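PDB 5J90: RagB/SusD domain protein from Flavobacterium johnsoniae, which binds chitin and, as a SusD homologue, probably helps capture chitin chains at the outer membrane for uptake by the bacterium. Local coordinates for residues I89-Y102 with M130-G143. Numbering follows the deposited sequence.
Sequences IWDYGYKNVMFNAY and MTDTFGPIIYSKFG. With EDO (1,2-ethanediol), chain C.
Tyr94, on helix 83-108, carries its hydroxyl across to the carbonyl of Ile138: Tyr94 OH to Ile138 O is 2.6 Å, in the carbonyl plane and on a lone pair. The same hydroxyl also lies against Ile137, 3.3 Å from Tyr94 OH to Ile137 CB. Met130 lies against the CE1 side of the same ring, a knob in the hole formed by Ile89, Trp90, Gly93 and Tyr94. Its chain bends at chi2 and again at chi3 (68°), which tucks Met130 CE 3.7 Å from Gly93 CA, where a side chain would clash. Trp90 turns the edge of its six-membered ring onto the face of Phe134, planes at 85°, while CE1 of Tyr94 sits over the indole. A phenylalanine in place of Tyr94 would probably leave the buried Ile138 carbonyl without its hydroxyl donor. Farther along, Phe142 takes CG of Met98 over one face, 3.7 Å from the ring centroid, and points an edge at the face of Tyr102 in a T-shaped pair.

Behind this layer, Met127 also touches Tyr94, and Tyr139 hydrogen-bonds Glu164 on helix 154-177. Residues 89-102 and 130-134, the end of helix 113-134, run nearly antiparallel (157°), and after Gly135, with its positive phi, the chain doubles back along helix 83-108. Such an antiparallel helix pair, its outgoing loop packed against the first helix, fits the TPR-like helical scaffold of SusD proteins.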
ATOM      1  N   ILE A  89      -1.317   5.848  24.256  1.00  9.73           N
ATOM      2  CA  ILE A  89      -1.041   4.520  23.711  1.00  9.41           C
ATOM      3  C   ILE A  89       0.463   4.284  23.670  1.00  8.55           C
ATOM      4  O   ILE A  89       0.977   3.275  24.159  1.00  9.84           O
ATOM      5  CB  ILE A  89      -1.597   4.383  22.278  1.00  8.41           C
ATOM      6  CG1 ILE A  89      -3.084   4.747  22.216  1.00  9.63           C
ATOM      7  CG2 ILE A  89      -1.336   2.978  21.745  1.00 10.19           C
ATOM      8  CD1 ILE A  89      -3.600   4.932  20.793  1.00 12.04           C
ATOM      9  N   TRP A  90       1.175   5.242  23.084  1.00  8.76           N
ATOM     10  CA  TRP A  90       2.613   5.138  22.925  1.00  9.22           C
ATOM     11  C   TRP A  90       3.311   5.220  24.282  1.00  8.84           C
ATOM     12  O   TRP A  90       4.167   4.390  24.617  1.00 10.06           O
ATOM     13  CB  TRP A  90       3.091   6.265  22.007  1.00  9.80           C
ATOM     14  CG  TRP A  90       4.546   6.246  21.661  1.00  8.83           C
ATOM     15  CD1 TRP A  90       5.591   6.684  22.428  1.00  9.64           C
ATOM     16  CD2 TRP A  90       5.116   5.799  20.428  1.00  8.83           C
ATOM     17  NE1 TRP A  90       6.780   6.518  21.749  1.00 10.38           N
ATOM     18  CE2 TRP A  90       6.513   5.977  20.516  1.00  9.30           C
ATOM     19  CE3 TRP A  90       4.578   5.258  19.253  1.00  9.43           C
ATOM     20  CZ2 TRP A  90       7.377   5.639  19.472  1.00  9.36           C
ATOM     21  CZ3 TRP A  90       5.439   4.923  18.221  1.00  9.49           C
ATOM     22  CH2 TRP A  90       6.816   5.105  18.340  1.00  9.41           C
ATOM     23  N   ASP A  91       2.942   6.221  25.073  1.00  9.99           N
ATOM     24  CA  ASP A  91       3.687   6.493  26.296  1.00 12.41           C
ATOM     25  C   ASP A  91       3.570   5.348  27.314  1.00 10.70           C
ATOM     26  O   ASP A  91       4.580   4.902  27.869  1.00 10.93           O
ATOM     27  CB  ASP A  91       3.297   7.857  26.876  1.00 12.27           C
ATOM     28  CG  ASP A  91       3.680   9.014  25.951  1.00 12.89           C
ATOM     29  OD1 ASP A  91       4.651   8.864  25.190  1.00 15.16           O
ATOM     30  OD2 ASP A  91       3.004  10.067  25.977  1.00 14.80           O
ATOM     31  N   TYR A  92       2.360   4.823  27.506  1.00 10.38           N
ATOM     32  CA  TYR A  92       2.190   3.711  28.440  1.00 10.50           C
ATOM     33  C   TYR A  92       2.775   2.397  27.925  1.00 10.36           C
ATOM     34  O   TYR A  92       3.370   1.636  28.686  1.00 11.46           O
ATOM     35  CB  TYR A  92       0.725   3.549  28.866  1.00 11.43           C
ATOM     36  CG  TYR A  92       0.386   4.430  30.046  1.00 11.64           C
ATOM     37  CD1 TYR A  92       0.182   5.794  29.882  1.00 13.25           C
ATOM     38  CD2 TYR A  92       0.303   3.903  31.329  1.00 12.03           C
ATOM     39  CE1 TYR A  92      -0.107   6.611  30.958  1.00 13.15           C
ATOM     40  CE2 TYR A  92       0.018   4.719  32.416  1.00 13.32           C
ATOM     41  CZ  TYR A  92      -0.182   6.067  32.216  1.00 13.12           C
ATOM     42  OH  TYR A  92      -0.472   6.890  33.291  1.00 16.27           O
ATOM     43  N   GLY A  93       2.643   2.144  26.625  1.00  9.54           N
ATOM     44  CA  GLY A  93       3.201   0.944  26.028  1.00 10.34           C
ATOM     45  C   GLY A  93       4.715   0.890  26.118  1.00  8.86           C
ATOM     46  O   GLY A  93       5.300  -0.125  26.480  1.00  9.96           O
ATOM     47  N   TYR A  94       5.369   1.993  25.769  1.00  9.03           N
ATOM     48  CA  TYR A  94       6.823   1.998  25.807  1.00  9.55           C
ATOM     49  C   TYR A  94       7.381   1.981  27.232  1.00  9.35           C
ATOM     50  O   TYR A  94       8.379   1.314  27.503  1.00 11.16           O
ATOM     51  CB  TYR A  94       7.398   3.165  24.988  1.00 10.57           C
ATOM     52  CG  TYR A  94       7.518   2.789  23.529  1.00  9.79           C
ATOM     53  CD1 TYR A  94       6.505   3.094  22.629  1.00  9.33           C
ATOM     54  CD2 TYR A  94       8.621   2.086  23.069  1.00  9.51           C
ATOM     55  CE1 TYR A  94       6.600   2.720  21.293  1.00  8.42           C
ATOM     56  CE2 TYR A  94       8.728   1.698  21.731  1.00  8.80           C
ATOM     57  CZ  TYR A  94       7.708   2.030  20.858  1.00  8.93           C
ATOM     58  OH  TYR A  94       7.793   1.657  19.533  1.00  9.80           O
ATOM     59  N   LYS A  95       6.720   2.693  28.140  1.00  9.97           N
ATOM     60  CA  LYS A  95       7.213   2.775  29.507  1.00 13.74           C
ATOM     61  C   LYS A  95       7.101   1.438  30.237  1.00 11.92           C
ATOM     62  O   LYS A  95       7.964   1.086  31.043  1.00 14.32           O
ATOM     63  CB  LYS A  95       6.446   3.854  30.271  1.00 14.16           C
ATOM     64  CG  LYS A  95       6.871   4.032  31.722  1.00 26.97           C
ATOM     65  CD  LYS A  95       8.126   4.880  31.826  1.00 32.69           C
ATOM     66  CE  LYS A  95       8.570   5.035  33.273  1.00 34.66           C
ATOM     67  NZ  LYS A  95       9.771   5.906  33.381  1.00 39.49           N
ATOM     68  N   ASN A  96       6.048   0.685  29.935  1.00 11.37           N
ATOM     69  CA  ASN A  96       5.733  -0.511  30.718  1.00 12.14           C
ATOM     70  C   ASN A  96       5.946  -1.828  30.010  1.00 15.59           C
ATOM     71  O   ASN A  96       6.395  -2.791  30.620  1.00 17.35           O
ATOM     72  CB  ASN A  96       4.305  -0.438  31.233  1.00 12.83           C
ATOM     73  CG  ASN A  96       4.122   0.671  32.225  1.00 17.77           C
ATOM     74  OD1 ASN A  96       4.700   0.638  33.311  1.00 18.01           O
ATOM     75  ND2 ASN A  96       3.345   1.677  31.856  1.00 17.78           N
ATOM     76  N   VAL A  97       5.602  -1.897  28.732  1.00 11.26           N
ATOM     77  CA  VAL A  97       5.850  -3.124  27.995  1.00 11.23           C
ATOM     78  C   VAL A  97       7.261  -3.143  27.414  1.00 10.80           C
ATOM     79  O   VAL A  97       8.062  -4.026  27.730  1.00 11.55           O
ATOM     80  CB  VAL A  97       4.798  -3.350  26.891  1.00 11.83           C
ATOM     81  CG1 VAL A  97       5.143  -4.585  26.081  1.00 13.60           C
ATOM     82  CG2 VAL A  97       3.416  -3.481  27.517  1.00 14.17           C
ATOM     83  N   MET A  98       7.580  -2.163  26.570  1.00 11.12           N
ATOM     84  CA  MET A  98       8.861  -2.191  25.879  1.00 10.13           C
ATOM     85  C   MET A  98      10.047  -2.070  26.829  1.00  9.88           C
ATOM     86  O   MET A  98      11.021  -2.808  26.696  1.00 11.09           O
ATOM     87  CB  MET A  98       8.934  -1.126  24.776  1.00 10.05           C
ATOM     88  CG  MET A  98      10.123  -1.296  23.852  1.00  9.59           C
ATOM     89  SD  MET A  98       9.972  -2.793  22.841  1.00 11.11           S
ATOM     90  CE  MET A  98      11.431  -2.601  21.812  1.00 14.10           C
ATOM     91  N   PHE A  99       9.971  -1.142  27.779  1.00 11.33           N
ATOM     92  CA  PHE A  99      11.118  -0.973  28.662  1.00 12.05           C
ATOM     93  C   PHE A  99      11.429  -2.248  29.434  1.00 11.19           C
ATOM     94  O   PHE A  99      12.589  -2.635  29.572  1.00 11.61           O
ATOM     95  CB  PHE A  99      10.966   0.181  29.650  1.00 14.46           C
ATOM     96  CG  PHE A  99      12.058   0.196  30.671  1.00 16.45           C
ATOM     97  CD1 PHE A  99      13.312   0.684  30.345  1.00 17.72           C
ATOM     98  CD2 PHE A  99      11.860  -0.353  31.928  1.00 17.35           C
ATOM     99  CE1 PHE A  99      14.341   0.659  31.265  1.00 21.04           C
ATOM    100  CE2 PHE A  99      12.890  -0.375  32.857  1.00 16.90           C
ATOM    101  CZ  PHE A  99      14.129   0.124  32.521  1.00 18.21           C
ATOM    102  N   ASN A 100      10.394  -2.904  29.939  1.00 12.75           N
ATOM    103  CA  ASN A 100      10.631  -4.116  30.698  1.00 12.87           C
ATOM    104  C   ASN A 100      11.087  -5.293  29.846  1.00 14.10           C
ATOM    105  O   ASN A 100      11.874  -6.114  30.296  1.00 13.07           O
ATOM    106  CB  ASN A 100       9.442  -4.447  31.594  1.00 12.84           C
ATOM    107  CG  ASN A 100       9.326  -3.474  32.738  1.00 14.47           C
ATOM    108  OD1 ASN A 100      10.188  -3.441  33.616  1.00 17.74           O
ATOM    109  ND2 ASN A 100       8.287  -2.661  32.726  1.00 13.02           N
ATOM    110  N   ALA A 101      10.632  -5.359  28.597  1.00 11.53           N
ATOM    111  CA  ALA A 101      11.158  -6.366  27.688  1.00 11.31           C
ATOM    112  C   ALA A 101      12.663  -6.171  27.520  1.00 10.68           C
ATOM    113  O   ALA A 101      13.437  -7.126  27.558  1.00 12.54           O
ATOM    114  CB  ALA A 101      10.452  -6.295  26.323  1.00 11.71           C
ATOM    115  N   TYR A 102      13.057  -4.919  27.324  1.00 12.13           N
ATOM    116  CA  TYR A 102      14.452  -4.546  27.137  1.00 12.96           C
ATOM    117  C   TYR A 102      15.270  -4.875  28.387  1.00 12.69           C
ATOM    118  O   TYR A 102      16.333  -5.495  28.306  1.00 15.02           O
ATOM    119  CB  TYR A 102      14.489  -3.049  26.819  1.00 14.07           C
ATOM    120  CG  TYR A 102      15.842  -2.383  26.767  1.00 15.82           C
ATOM    121  CD1 TYR A 102      16.699  -2.595  25.700  1.00 15.08           C
ATOM    122  CD2 TYR A 102      16.232  -1.491  27.757  1.00 18.76           C
ATOM    123  CE1 TYR A 102      17.932  -1.959  25.627  1.00 18.51           C
ATOM    124  CE2 TYR A 102      17.463  -0.850  27.697  1.00 18.08           C
ATOM    125  CZ  TYR A 102      18.302  -1.088  26.629  1.00 20.14           C
ATOM    126  OH  TYR A 102      19.528  -0.459  26.558  1.00 26.58           O
ATOM    127  N   MET A 130       1.179  -2.067  19.050  1.00  6.98           N
ATOM    128  CA  MET A 130       1.783  -0.763  18.801  1.00  8.05           C
ATOM    129  C   MET A 130       2.037  -0.519  17.315  1.00  6.65           C
ATOM    130  O   MET A 130       1.624   0.508  16.773  1.00  7.66           O
ATOM    131  CB  MET A 130       3.082  -0.634  19.596  1.00  8.49           C
ATOM    132  CG  MET A 130       3.642   0.792  19.641  1.00  8.75           C
ATOM    133  SD  MET A 130       2.714   1.917  20.734  1.00  9.19           S
ATOM    134  CE  MET A 130       3.103   1.213  22.342  1.00  9.56           C
ATOM    135  N   THR A 131       2.702  -1.456  16.644  1.00  7.54           N
ATOM    136  CA  THR A 131       2.943  -1.242  15.222  1.00  7.14           C
ATOM    137  C   THR A 131       1.657  -1.315  14.396  1.00  6.99           C
ATOM    138  O   THR A 131       1.502  -0.584  13.414  1.00  6.92           O
ATOM    139  CB  THR A 131       4.043  -2.160  14.644  1.00  7.15           C
ATOM    140  OG1 THR A 131       4.191  -1.898  13.241  1.00  7.85           O
ATOM    141  CG2 THR A 131       3.685  -3.628  14.803  1.00  7.62           C
ATOM    142  N   ASP A 132       0.709  -2.141  14.817  1.00  7.10           N
ATOM    143  CA  ASP A 132      -0.567  -2.189  14.116  1.00  7.92           C
ATOM    144  C   ASP A 132      -1.338  -0.879  14.220  1.00  8.49           C
ATOM    145  O   ASP A 132      -2.200  -0.597  13.390  1.00 10.55           O
ATOM    146  CB  ASP A 132      -1.413  -3.351  14.620  1.00  7.02           C
ATOM    147  CG  ASP A 132      -0.892  -4.692  14.161  1.00  7.77           C
ATOM    148  OD1 ASP A 132       0.013  -4.751  13.299  1.00  7.90           O
ATOM    149  OD2 ASP A 132      -1.414  -5.702  14.673  1.00  7.72           O
ATOM    150  N   THR A 133      -1.025  -0.073  15.234  1.00  7.74           N
ATOM    151  CA  THR A 133      -1.675   1.216  15.436  1.00  7.99           C
ATOM    152  C   THR A 133      -0.977   2.353  14.679  1.00  6.76           C
ATOM    153  O   THR A 133      -1.638   3.161  14.037  1.00  8.04           O
ATOM    154  CB  THR A 133      -1.764   1.531  16.942  1.00  7.94           C
ATOM    155  OG1 THR A 133      -2.587   0.536  17.569  1.00 10.21           O
ATOM    156  CG2 THR A 133      -2.372   2.890  17.193  1.00  9.12           C
ATOM    157  N   PHE A 134       0.357   2.388  14.729  1.00  7.13           N
ATOM    158  CA  PHE A 134       1.118   3.520  14.195  1.00  7.42           C
ATOM    159  C   PHE A 134       1.827   3.260  12.868  1.00  7.65           C
ATOM    160  O   PHE A 134       2.122   4.212  12.127  1.00  8.24           O
ATOM    161  CB  PHE A 134       2.147   4.002  15.236  1.00  7.81           C
ATOM    162  CG  PHE A 134       1.523   4.600  16.465  1.00  7.75           C
ATOM    163  CD1 PHE A 134       1.056   5.906  16.451  1.00  8.33           C
ATOM    164  CD2 PHE A 134       1.376   3.847  17.627  1.00  8.01           C
ATOM    165  CE1 PHE A 134       0.449   6.451  17.568  1.00  8.71           C
ATOM    166  CE2 PHE A 134       0.767   4.389  18.748  1.00  9.13           C
ATOM    167  CZ  PHE A 134       0.308   5.692  18.716  1.00  8.85           C
ATOM    168  N   GLY A 135       2.119   1.992  12.568  1.00  6.88           N
ATOM    169  CA  GLY A 135       2.958   1.645  11.428  1.00  7.33           C
ATOM    170  C   GLY A 135       4.410   1.524  11.868  1.00  8.03           C
ATOM    171  O   GLY A 135       4.745   0.676  12.694  1.00  7.75           O
ATOM    172  N   PRO A 136       5.297   2.379  11.341  1.00  7.05           N
ATOM    173  CA  PRO A 136       6.664   2.384  11.867  1.00  6.95           C
ATOM    174  C   PRO A 136       6.660   2.668  13.369  1.00  7.11           C
ATOM    175  O   PRO A 136       5.863   3.483  13.839  1.00  8.04           O
ATOM    176  CB  PRO A 136       7.332   3.542  11.102  1.00  7.50           C
ATOM    177  CG  PRO A 136       6.498   3.692   9.839  1.00  8.21           C
ATOM    178  CD  PRO A 136       5.095   3.380  10.277  1.00  7.74           C
ATOM    179  N   ILE A 137       7.523   1.974  14.108  1.00  6.86           N
ATOM    180  CA  ILE A 137       7.669   2.228  15.548  1.00  7.15           C
ATOM    181  C   ILE A 137       9.128   2.073  15.944  1.00  7.93           C
ATOM    182  O   ILE A 137       9.940   1.561  15.174  1.00  8.33           O
ATOM    183  CB  ILE A 137       6.804   1.263  16.410  1.00  7.90           C
ATOM    184  CG1 ILE A 137       7.263  -0.190  16.231  1.00  8.04           C
ATOM    185  CG2 ILE A 137       5.318   1.440  16.102  1.00  8.43           C
ATOM    186  CD1 ILE A 137       6.702  -1.145  17.294  1.00  8.18           C
ATOM    187  N   ILE A 138       9.466   2.518  17.152  1.00  8.63           N
ATOM    188  CA  ILE A 138      10.772   2.221  17.716  1.00  8.95           C
ATOM    189  C   ILE A 138      10.811   0.751  18.139  1.00  8.56           C
ATOM    190  O   ILE A 138       9.933   0.274  18.865  1.00  9.79           O
ATOM    191  CB  ILE A 138      11.092   3.140  18.907  1.00  9.49           C
ATOM    192  CG1 ILE A 138      11.227   4.582  18.420  1.00 11.04           C
ATOM    193  CG2 ILE A 138      12.376   2.678  19.592  1.00 10.93           C
ATOM    194  CD1 ILE A 138      11.331   5.619  19.543  1.00 14.02           C
ATOM    195  N   TYR A 139      11.805   0.016  17.661  1.00  8.63           N
ATOM    196  CA  TYR A 139      11.899  -1.395  18.026  1.00  8.90           C
ATOM    197  C   TYR A 139      13.371  -1.781  18.181  1.00 10.88           C
ATOM    198  O   TYR A 139      13.859  -1.865  19.307  1.00 11.63           O
ATOM    199  CB  TYR A 139      11.107  -2.285  17.042  1.00  9.97           C
ATOM    200  CG  TYR A 139      10.597  -3.576  17.657  1.00  9.49           C
ATOM    201  CD1 TYR A 139       9.602  -3.560  18.627  1.00  9.85           C
ATOM    202  CD2 TYR A 139      11.101  -4.810  17.253  1.00 11.47           C
ATOM    203  CE1 TYR A 139       9.138  -4.736  19.199  1.00  9.74           C
ATOM    204  CE2 TYR A 139      10.635  -6.000  17.824  1.00 10.70           C
ATOM    205  CZ  TYR A 139       9.653  -5.947  18.790  1.00  9.58           C
ATOM    206  OH  TYR A 139       9.171  -7.103  19.369  1.00 10.63           O
ATOM    207  N   SER A 140      14.095  -1.940  17.080  1.00 11.13           N
ATOM    208  CA  SER A 140      15.501  -2.349  17.160  1.00 11.70           C
ATOM    209  C   SER A 140      16.384  -1.349  17.917  1.00 13.47           C
ATOM    210  O   SER A 140      17.363  -1.747  18.554  1.00 15.45           O
ATOM    211  CB  SER A 140      16.092  -2.630  15.764  1.00 12.59           C
ATOM    212  OG  SER A 140      16.272  -1.442  15.001  1.00 13.11           O
ATOM    213  N   LYS A 141      16.043  -0.066  17.855  1.00 11.71           N
ATOM    214  CA  LYS A 141      16.891   0.970  18.433  1.00 12.62           C
ATOM    215  C   LYS A 141      16.448   1.398  19.829  1.00 13.31           C
ATOM    216  O   LYS A 141      16.974   2.363  20.376  1.00 14.60           O
ATOM    217  CB  LYS A 141      16.942   2.200  17.510  1.00 13.57           C
ATOM    218  CG  LYS A 141      17.478   1.928  16.114  1.00 15.67           C
ATOM    219  CD  LYS A 141      18.866   1.315  16.157  1.00 21.06           C
ATOM    220  CE  LYS A 141      19.394   1.056  14.756  1.00 30.13           C
ATOM    221  NZ  LYS A 141      18.478   0.170  13.982  1.00 29.15           N
ATOM    222  N   PHE A 142      15.480   0.695  20.414  1.00 12.34           N
ATOM    223  CA  PHE A 142      15.024   1.060  21.749  1.00 12.82           C
ATOM    224  C   PHE A 142      16.187   1.080  22.738  1.00 13.93           C
ATOM    225  O   PHE A 142      17.040   0.193  22.715  1.00 15.35           O
ATOM    226  CB  PHE A 142      13.937   0.108  22.264  1.00 11.92           C
ATOM    227  CG  PHE A 142      13.405   0.504  23.613  1.00 10.89           C
ATOM    228  CD1 PHE A 142      12.422   1.465  23.732  1.00 11.05           C
ATOM    229  CD2 PHE A 142      13.923  -0.065  24.773  1.00 13.06           C
ATOM    230  CE1 PHE A 142      11.942   1.848  24.970  1.00 12.52           C
ATOM    231  CE2 PHE A 142      13.453   0.316  26.022  1.00 13.56           C
ATOM    232  CZ  PHE A 142      12.458   1.270  26.124  1.00 11.88           C
ATOM    233  N   GLY A 143      16.214   2.105  23.587  1.00 14.77           N
ATOM    234  CA  GLY A 143      17.236   2.220  24.617  1.00 18.14           C
ATOM    235  C   GLY A 143      18.491   2.945  24.158  1.00 22.84           C
ATOM    236  O   GLY A 143      19.441   3.098  24.930  1.00 25.68           O
TER
HETATM  237  C1  EDO C 601      -0.686   9.828  33.371  1.00 29.62           C
HETATM  238  O1  EDO C 601       0.384   9.149  34.038  1.00 35.87           O
HETATM  239  C2  EDO C 601      -0.151  11.113  32.756  1.00 28.61           C
HETATM  240  O2  EDO C 601       0.957  10.807  31.900  1.00 33.51           O